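Local coordinates for putative general stress protein 26 (Jannaschia sp., PDB 2QEA) that is of unproven function but belongs to the pyridoxamine 5'-phosphate oxidase-like family of the FMN-binding clan and may act as a flavin-dependent oxidoreductase, at residues A43-T48 with E85-R90; D53-V58 with D113-K118; Q66-D71 with Y77-G82. One frame throughout, in Å; residues are numbered along the deposited sequence.

Contact 1 (A43-T48 with E85-R90)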
loop_
_atom_site.group_PDB
_atom_site.type_symbol
_atom_site.label_atom_id
_atom_site.label_comp_id
_atom_site.label_asym_id
_atom_site.label_seq_id
_atom_site.Cartn_x
_atom_site.Cartn_y
_atom_site.Cartn_z
ATOM N N ALA A 43 11.749 13.366 6.483
ATOM C CA ALA A 43 11.495 13.281 5.037
ATOM C C ALA A 43 11.682 11.860 4.482
ATOM O O ALA A 43 12.502 11.088 4.993
ATOM C CB ALA A 43 12.406 14.248 4.299
ATOM N N ILE A 44 10.907 11.538 3.439
ATOM C CA ILE A 44 10.969 10.256 2.723
ATOM C C ILE A 44 11.528 10.584 1.335
ATOM O O ILE A 44 10.949 11.405 0.617
ATOM C CB ILE A 44 9.588 9.574 2.599
ATOM C CG1 ILE A 44 8.932 9.400 3.981
ATOM C CG2 ILE A 44 9.736 8.216 1.908
ATOM C CD1 ILE A 44 7.540 8.774 3.945
ATOM N N TRP A 45 12.633 9.930 0.966
ATOM C CA TRP A 45 13.357 10.208 -0.284
ATOM C C TRP A 45 13.098 9.165 -1.376
ATOM O O TRP A 45 12.968 7.974 -1.074
ATOM C CB TRP A 45 14.857 10.296 0.004
ATOM C CG TRP A 45 15.196 11.292 1.080
ATOM C CD1 TRP A 45 15.173 11.086 2.433
ATOM C CD2 TRP A 45 15.592 12.651 0.891
ATOM N NE1 TRP A 45 15.545 12.230 3.096
ATOM C CE2 TRP A 45 15.807 13.209 2.176
ATOM C CE3 TRP A 45 15.793 13.455 -0.240
ATOM C CZ2 TRP A 45 16.215 14.540 2.362
ATOM C CZ3 TRP A 45 16.198 14.777 -0.059
ATOM C CH2 TRP A 45 16.406 15.308 1.236
ATOM N N PHE A 46 13.022 9.629 -2.631
ATOM C CA PHE A 46 12.798 8.773 -3.811
ATOM C C PHE A 46 13.726 9.170 -4.963
ATOM O O PHE A 46 13.908 10.361 -5.221
ATOM C CB PHE A 46 11.352 8.881 -4.313
ATOM C CG PHE A 46 10.312 8.616 -3.263
ATOM C CD1 PHE A 46 9.834 7.321 -3.038
ATOM C CD2 PHE A 46 9.795 9.671 -2.500
ATOM C CE1 PHE A 46 8.856 7.075 -2.056
ATOM C CE2 PHE A 46 8.826 9.442 -1.521
ATOM C CZ PHE A 46 8.352 8.144 -1.294
ATOM N N ILE A 47 14.300 8.172 -5.641
ATOM C CA ILE A 47 15.155 8.367 -6.819
ATOM C C ILE A 47 14.293 7.976 -8.025
ATOM O O ILE A 47 13.833 6.832 -8.105
ATOM C CB ILE A 47 16.433 7.495 -6.760
ATOM C CG1 ILE A 47 17.275 7.855 -5.528
ATOM C CG2 ILE A 47 17.271 7.678 -8.026
ATOM C CD1 ILE A 47 18.533 7.017 -5.364
ATOM N N THR A 48 14.071 8.925 -8.940
ATOM C CA THR A 48 13.249 8.715 -10.144
ATOM C C THR A 48 13.853 9.390 -11.388
ATOM O O THR A 48 14.878 10.070 -11.299
ATOM C CB THR A 48 11.803 9.221 -9.904
ATOM O OG1 THR A 48 10.965 8.876 -11.018
ATOM C CG2 THR A 48 11.774 10.735 -9.674
ATOM N N GLU A 85 8.620 17.424 -3.613
ATOM C CA GLU A 85 9.449 18.434 -4.286
ATOM C C GLU A 85 10.781 17.890 -4.794
ATOM O O GLU A 85 11.217 16.816 -4.371
ATOM C CB GLU A 85 9.738 19.597 -3.321
ATOM C CG GLU A 85 10.472 19.198 -2.031
ATOM C CD GLU A 85 10.692 20.364 -1.082
ATOM O OE1 GLU A 85 11.210 21.413 -1.523
ATOM O OE2 GLU A 85 10.378 20.216 0.118
ATOM N N ARG A 86 11.404 18.658 -5.694
ATOM C CA ARG A 86 12.730 18.374 -6.250
ATOM C C ARG A 86 13.755 18.651 -5.140
ATOM O O ARG A 86 13.549 19.575 -4.347
ATOM C CB ARG A 86 13.023 19.339 -7.419
ATOM C CG ARG A 86 13.967 18.841 -8.512
ATOM C CD ARG A 86 13.213 18.050 -9.580
ATOM N NE ARG A 86 13.943 17.979 -10.849
ATOM C CZ ARG A 86 13.456 17.501 -12.002
ATOM N NH1 ARG A 86 12.216 17.007 -12.089
ATOM N NH2 ARG A 86 14.223 17.514 -13.091
ATOM N N SER A 87 14.853 17.900 -5.117
ATOM C CA SER A 87 15.939 18.131 -4.164
ATOM C C SER A 87 17.268 18.082 -4.911
ATOM O O SER A 87 17.508 17.142 -5.675
ATOM C CB SER A 87 15.930 17.098 -3.044
ATOM O OG SER A 87 16.919 17.416 -2.080
ATOM N N THR A 88 18.101 19.104 -4.698
ATOM C CA THR A 88 19.455 19.188 -5.261
ATOM C C THR A 88 20.493 18.943 -4.141
ATOM O O THR A 88 21.611 19.462 -4.197
ATOM C CB THR A 88 19.681 20.564 -5.939
ATOM O OG1 THR A 88 19.578 21.607 -4.961
ATOM C CG2 THR A 88 18.655 20.800 -7.044
ATOM N N ASP A 89 20.120 18.125 -3.150
ATOM C CA ASP A 89 20.951 17.814 -1.991
ATOM C C ASP A 89 21.830 16.619 -2.370
ATOM O O ASP A 89 21.354 15.479 -2.410
ATOM C CB ASP A 89 20.048 17.510 -0.771
ATOM C CG ASP A 89 20.823 17.300 0.538
ATOM O OD1 ASP A 89 22.052 17.530 0.603
ATOM O OD2 ASP A 89 20.172 16.907 1.531
ATOM N N ARG A 90 23.102 16.898 -2.672
ATOM C CA ARG A 90 24.089 15.861 -3.030
ATOM C C ARG A 90 24.404 14.889 -1.880
ATOM O O ARG A 90 24.776 13.741 -2.138
ATOM C CB ARG A 90 25.388 16.498 -3.540
#
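Ser87 OG meets the benzo edge of the Trp45 indole, and Asp89 comes next to it. Glu85 and Arg86 continue strand 76-87 beside strand 114-129: Glu85 pairs through its backbone with Lys118, and Ser87 with Leu116. Strand 44-49 pairs with the same strand 114-129, Phe46 bonding to Leu117, so the two segments flank a common neighbour. The 9.2 Å between CA of Trp45 and CA of Ser87 fits this, being roughly two strand spacings. The large indole spans most of that distance, passing Lys118, and the short Ser87 side chain meets its far edge.

At Ser87 the gap closes. Its OG lies anti to the backbone N (chi1 -175°), which sets the hydroxyl at the edge of the indole and in its plane, 3.4 Å from Trp45 CZ3; CB stands 3.8 Å from the same carbon. With CG anti to the carbonyl carbon (chi1 -54°), the indole is carried out over strand 114-129, benzo end foremost. Past Thr88 the chain turns, and Asp89 N makes a weak hydrogen bond of 3.4 Å back to Ser87 OG. Asp89 is the N-cap of helix 90-95, its OD1 bonded weakly to Glu91 N, while OD2 makes a loose, oblique approach, 4.1 Å from Trp45 CH2, with carboxylate and ring planes 63° apart. The indole also stacks with Phe96.

No hydrogen bond crosses between the segments. Ser87 OG may gain slightly from the polarity of the ring-edge C-H, but the contact is essentially van der Waals packing between the sheet and the start of helix 90-95.

Contact 2 (D53-V58 with D113-K118); sequences DLAKGV and DVCLLK
Leu117 reaches toward helix 53-57 with CG anti to its carbonyl carbon (chi1 -63°) and an extended chi2 of 180°, which sends one methyl to Leu54 and the other to Val58. Cys115, two residues earlier on the same side of the strand, turns SG anti to its backbone N (chi1 174°) and thereby meets Ala55.

The closest approach is Leu117 CD2 to Val58 CG2, 3.5 Å, the two side chains crossing obliquely. On the Leu54 side the touching atom is CB, 4.0 Å from Leu117 CD1. SG of Cys115 lies 3.9 Å from Ala55 CB, where the backbones also come nearest, with 7.0 Å between the CA atoms of Ala55 and Cys115. This is a short helix laid on one face of an antiparallel sheet, consistent with the split-barrel fold of the pyridoxamine 5'-phosphate oxidase-like family: Leu54 and Ala55 of the helix, with Val58 just past its end, supply the inner surface, and alternate residues of strand 114-129 supply the other.

Inside the helical turn, Gly57 N bonds to Asp53 O at 2.8 Å, and Val58 follows with weaker bonds to the carbonyls of Leu54 and Ala55. The same apolar layer extends to neighbouring strands, Leu54 packing on Leu21 and Ile23 and Val58 on Ile23 and Leu84.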
loop_
_atom_site.group_PDB
_atom_site.type_symbol
_atom_site.label_atom_id
_atom_site.label_comp_id
_atom_site.label_asym_id
_atom_site.label_seq_id
_atom_site.Cartn_x
_atom_site.Cartn_y
_atom_site.Cartn_z
ATOM N N ASP A 53 6.101 11.539 -14.703
ATOM C CA ASP A 53 5.042 12.498 -14.342
ATOM C C ASP A 53 5.274 13.159 -12.978
ATOM O O ASP A 53 5.003 14.355 -12.829
ATOM C CB ASP A 53 3.650 11.843 -14.389
ATOM C CG ASP A 53 3.261 11.354 -15.788
ATOM O OD1 ASP A 53 4.054 11.492 -16.745
ATOM O OD2 ASP A 53 2.143 10.818 -15.927
ATOM N N LEU A 54 5.769 12.386 -12.004
ATOM C CA LEU A 54 6.104 12.922 -10.668
ATOM C C LEU A 54 7.227 13.969 -10.725
ATOM O O LEU A 54 7.157 14.978 -10.019
ATOM C CB LEU A 54 6.490 11.802 -9.683
ATOM C CG LEU A 54 5.400 10.821 -9.251
ATOM C CD1 LEU A 54 6.009 9.693 -8.429
ATOM C CD2 LEU A 54 4.291 11.524 -8.470
ATOM N N ALA A 55 8.243 13.720 -11.559
ATOM C CA ALA A 55 9.367 14.653 -11.751
ATOM C C ALA A 55 8.893 15.949 -12.410
ATOM O O ALA A 55 9.168 17.041 -11.904
ATOM C CB ALA A 55 10.475 14.012 -12.582
ATOM N N LYS A 56 8.175 15.813 -13.527
ATOM C CA LYS A 56 7.608 16.969 -14.250
ATOM C C LYS A 56 6.565 17.732 -13.421
ATOM O O LYS A 56 6.470 18.953 -13.533
ATOM C CB LYS A 56 7.006 16.548 -15.601
ATOM C CG LYS A 56 8.039 16.040 -16.613
ATOM C CD LYS A 56 7.441 15.742 -17.993
ATOM C CE LYS A 56 6.419 14.604 -17.974
ATOM N NZ LYS A 56 5.983 14.227 -19.351
ATOM N N GLY A 57 5.798 17.010 -12.598
ATOM C CA GLY A 57 4.785 17.606 -11.719
ATOM C C GLY A 57 5.330 18.527 -10.635
ATOM O O GLY A 57 4.653 19.480 -10.245
ATOM N N VAL A 58 6.543 18.234 -10.151
ATOM C CA VAL A 58 7.230 19.033 -9.118
ATOM C C VAL A 58 8.404 19.877 -9.667
ATOM O O VAL A 58 9.196 20.405 -8.878
ATOM C CB VAL A 58 7.729 18.128 -7.942
ATOM C CG1 VAL A 58 6.568 17.339 -7.347
ATOM C CG2 VAL A 58 8.856 17.186 -8.383
ATOM N N ASP A 113 19.397 12.037 -16.405
ATOM C CA ASP A 113 18.011 11.629 -16.121
ATOM C C ASP A 113 17.673 11.469 -14.630
ATOM O O ASP A 113 16.493 11.415 -14.299
ATOM C CB ASP A 113 17.664 10.325 -16.864
ATOM C CG ASP A 113 17.813 10.440 -18.386
ATOM O OD1 ASP A 113 18.059 11.553 -18.908
ATOM O OD2 ASP A 113 17.688 9.397 -19.065
ATOM N N VAL A 114 18.677 11.387 -13.746
ATOM C CA VAL A 114 18.438 11.210 -12.296
ATOM C C VAL A 114 17.747 12.433 -11.676
ATOM O O VAL A 114 18.083 13.570 -12.004
ATOM C CB VAL A 114 19.747 10.858 -11.520
ATOM C CG1 VAL A 114 19.552 10.909 -10.002
ATOM C CG2 VAL A 114 20.222 9.485 -11.915
ATOM N N CYS A 115 16.779 12.161 -10.795
ATOM C CA CYS A 115 15.977 13.176 -10.109
ATOM C C CYS A 115 15.635 12.716 -8.685
ATOM O O CYS A 115 14.907 11.733 -8.517
ATOM C CB CYS A 115 14.692 13.419 -10.908
ATOM S SG CYS A 115 13.499 14.511 -10.139
ATOM N N LEU A 116 16.165 13.418 -7.680
ATOM C CA LEU A 116 15.905 13.112 -6.266
ATOM C C LEU A 116 14.639 13.854 -5.827
ATOM O O LEU A 116 14.573 15.080 -5.953
ATOM C CB LEU A 116 17.094 13.537 -5.391
ATOM C CG LEU A 116 17.057 13.268 -3.878
ATOM C CD1 LEU A 116 16.948 11.779 -3.573
ATOM C CD2 LEU A 116 18.293 13.851 -3.206
ATOM N N LEU A 117 13.646 13.103 -5.336
ATOM C CA LEU A 117 12.384 13.654 -4.822
ATOM C C LEU A 117 12.350 13.525 -3.293
ATOM O O LEU A 117 12.790 12.508 -2.749
ATOM C CB LEU A 117 11.176 12.941 -5.435
ATOM C CG LEU A 117 10.953 13.048 -6.948
ATOM C CD1 LEU A 117 9.710 12.267 -7.334
ATOM C CD2 LEU A 117 10.829 14.498 -7.413
ATOM N N LYS A 118 11.830 14.560 -2.624
ATOM C CA LYS A 118 11.728 14.632 -1.161
ATOM C C LYS A 118 10.257 14.802 -0.773
ATOM O O LYS A 118 9.629 15.796 -1.157
ATOM C CB LYS A 118 12.547 15.825 -0.646
ATOM C CG LYS A 118 12.590 16.000 0.881
ATOM C CD LYS A 118 13.357 17.260 1.277
ATOM C CE LYS A 118 13.429 17.420 2.792
ATOM N NZ LYS A 118 14.198 18.623 3.207
#

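Contact 3 (Q66-D71 with Y77-G82); sequences QFVVSD and YADLDG
Gln66 and Asp79 reach for each other diagonally across the strand pair rather than from directly paired positions. Gln66 extends from a CG anti to its backbone N, bringing NE2 2.7 Å from Asp79 OD1 with an N-H...O angle of 158°. The donor arrives on the syn side of OD1, 30° out of the carboxylate plane, while the amide and carboxylate planes lie nearly coplanar. OD2 of Asp79 accepts from Leu29 N of the second subunit, so both carboxylate oxygens are engaged. Val68 CG2 lies beside Asp79 OD1, 3.6 Å away.

On this same face Tyr77 turns its ring edge to Ser70: OG lies in the ring plane, 3.5 Å from Tyr77 CD1. The phenol OH bonds to Asp72. Val68 and Ser70 also pack against Met20 of the second subunit, placing this face at the dimer interface.

The opposite face is apolar. Phe67 and Leu80 run side by side, pointing the same way, with Leu80 CD1 at the ring edge, 4.0 Å from Phe67 CD2; Val69 and Ala78 face each other less tightly. Phe9 of helix 2-13 packs on Ala78 and Leu80.

Between the two faces runs the backbone of an antiparallel hairpin, its strand directions 176° apart. Paired backbone bonds join Phe67 with Leu80 and Val69 with Ala78; the latter measure 2.8 Å from Val69 N to Ala78 O and 2.9 Å from Ala78 N to Val69 O.

Chemically, the hairpin divides its faces: hydrocarbon toward the chain's own core, and toward the partner subunit a carboxylate shared between Gln66 and a backbone N-H, which would probably favour the ionised carboxylate.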
loop_
_atom_site.group_PDB
_atom_site.type_symbol
_atom_site.label_atom_id
_atom_site.label_comp_id
_atom_site.label_asym_id
_atom_site.label_seq_id
_atom_site.Cartn_x
_atom_site.Cartn_y
_atom_site.Cartn_z
ATOM N N GLN A 66 0.459 12.678 -1.720
ATOM C CA GLN A 66 0.006 11.559 -0.903
ATOM C C GLN A 66 1.013 10.415 -1.020
ATOM O O GLN A 66 1.547 10.172 -2.104
ATOM C CB GLN A 66 -1.365 11.075 -1.375
ATOM C CG GLN A 66 -1.998 9.990 -0.494
ATOM C CD GLN A 66 -3.343 9.500 -1.001
ATOM O OE1 GLN A 66 -3.794 9.863 -2.090
ATOM N NE2 GLN A 66 -3.989 8.660 -0.208
ATOM N N PHE A 67 1.259 9.733 0.098
ATOM C CA PHE A 67 2.125 8.554 0.139
ATOM C C PHE A 67 1.459 7.501 1.020
ATOM O O PHE A 67 1.300 7.713 2.222
ATOM C CB PHE A 67 3.525 8.902 0.641
ATOM C CG PHE A 67 4.485 7.742 0.603
ATOM C CD1 PHE A 67 4.810 7.134 -0.617
ATOM C CD2 PHE A 67 5.087 7.266 1.776
ATOM C CE1 PHE A 67 5.702 6.051 -0.668
ATOM C CE2 PHE A 67 5.990 6.191 1.737
ATOM C CZ PHE A 67 6.302 5.587 0.513
ATOM N N VAL A 68 1.067 6.384 0.404
ATOM C CA VAL A 68 0.374 5.292 1.080
ATOM C C VAL A 68 1.340 4.122 1.267
ATOM O O VAL A 68 2.047 3.749 0.326
ATOM C CB VAL A 68 -0.870 4.854 0.279
ATOM C CG1 VAL A 68 -1.592 3.705 0.965
ATOM C CG2 VAL A 68 -1.821 6.030 0.097
ATOM N N VAL A 69 1.361 3.565 2.482
ATOM C CA VAL A 69 2.199 2.414 2.846
ATOM C C VAL A 69 1.302 1.288 3.379
ATOM O O VAL A 69 0.318 1.551 4.078
ATOM C CB VAL A 69 3.252 2.799 3.927
ATOM C CG1 VAL A 69 4.104 1.588 4.339
ATOM C CG2 VAL A 69 4.147 3.914 3.425
ATOM N N SER A 70 1.637 0.049 3.013
ATOM C CA SER A 70 0.942 -1.157 3.482
ATOM C C SER A 70 1.946 -2.309 3.408
ATOM O O SER A 70 2.195 -2.835 2.327
ATOM C CB SER A 70 -0.303 -1.439 2.635
ATOM O OG SER A 70 -0.988 -2.601 3.085
ATOM N N ASP A 71 2.539 -2.656 4.551
ATOM C CA ASP A 71 3.594 -3.677 4.637
ATOM C C ASP A 71 3.296 -4.662 5.778
ATOM O O ASP A 71 3.345 -4.286 6.953
ATOM C CB ASP A 71 4.939 -2.958 4.841
ATOM C CG ASP A 71 6.149 -3.854 4.591
ATOM O OD1 ASP A 71 6.298 -4.898 5.262
ATOM O OD2 ASP A 71 6.990 -3.477 3.746
ATOM N N TYR A 77 1.205 0.377 8.336
ATOM C CA TYR A 77 0.159 0.783 7.394
ATOM C C TYR A 77 -0.051 2.272 7.636
ATOM O O TYR A 77 -0.183 2.686 8.792
ATOM C CB TYR A 77 -1.126 -0.015 7.635
ATOM C CG TYR A 77 -0.897 -1.510 7.714
ATOM C CD1 TYR A 77 -0.934 -2.308 6.565
ATOM C CD2 TYR A 77 -0.607 -2.129 8.940
ATOM C CE1 TYR A 77 -0.703 -3.697 6.636
ATOM C CE2 TYR A 77 -0.372 -3.511 9.023
ATOM C CZ TYR A 77 -0.422 -4.289 7.868
ATOM O OH TYR A 77 -0.196 -5.643 7.949
ATOM N N ALA A 78 -0.056 3.073 6.570
ATOM C CA ALA A 78 -0.181 4.527 6.709
ATOM C C ALA A 78 -0.629 5.235 5.439
ATOM O O ALA A 78 -0.113 4.942 4.367
ATOM C CB ALA A 78 1.155 5.111 7.161
ATOM N N ASP A 79 -1.602 6.137 5.576
ATOM C CA ASP A 79 -2.061 7.009 4.496
ATOM C C ASP A 79 -1.576 8.387 4.947
ATOM O O ASP A 79 -2.104 8.932 5.918
ATOM C CB ASP A 79 -3.590 6.958 4.345
ATOM C CG ASP A 79 -4.115 7.833 3.201
ATOM O OD1 ASP A 79 -3.320 8.401 2.419
ATOM O OD2 ASP A 79 -5.351 7.950 3.073
ATOM N N LEU A 80 -0.577 8.930 4.244
ATOM C CA LEU A 80 0.073 10.192 4.610
ATOM C C LEU A 80 -0.180 11.334 3.631
ATOM O O LEU A 80 -0.068 11.134 2.429
ATOM C CB LEU A 80 1.587 9.981 4.656
ATOM C CG LEU A 80 2.144 8.833 5.499
ATOM C CD1 LEU A 80 3.626 8.709 5.224
ATOM C CD2 LEU A 80 1.869 9.047 6.972
ATOM N N ASP A 81 -0.514 12.514 4.163
ATOM C CA ASP A 81 -0.618 13.757 3.386
ATOM C C ASP A 81 0.698 14.490 3.623
ATOM O O ASP A 81 1.237 14.461 4.736
ATOM C CB ASP A 81 -1.791 14.642 3.840
ATOM C CG ASP A 81 -3.151 14.086 3.439
ATOM O OD1 ASP A 81 -3.279 13.472 2.355
ATOM O OD2 ASP A 81 -4.114 14.289 4.205
ATOM N N GLY A 82 1.205 15.153 2.585
ATOM C CA GLY A 82 2.472 15.875 2.678
ATOM C C GLY A 82 2.770 16.782 1.502
ATOM O O GLY A 82 1.850 17.250 0.833
#

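All three contacts involve one antiparallel sheet, contact 2 by laying helix 53-57 on it. Contacts 1 and 2 are neighbours, with centres 8 Å apart, and join where strand 114-129 pairs with strands 44-49 and 76-87, through Phe46 O to Leu117 N (2.8 Å) and Glu85 O to Lys118 N (2.9 Å). Contact 3 sits about 17 Å from contact 1 and 19 Å from contact 2, centre to centre, on the earlier part of strand 76-87. It still touches contact 1, through Phe46 and Ile44 against Phe67. Along the chain, the segments of contacts 1 and 2 alternate, while contact 3 falls within the span of each. The surface contact 1, the buried helix-on-sheet contact 2 and the dimer-facing hairpin are tied together by shared strands.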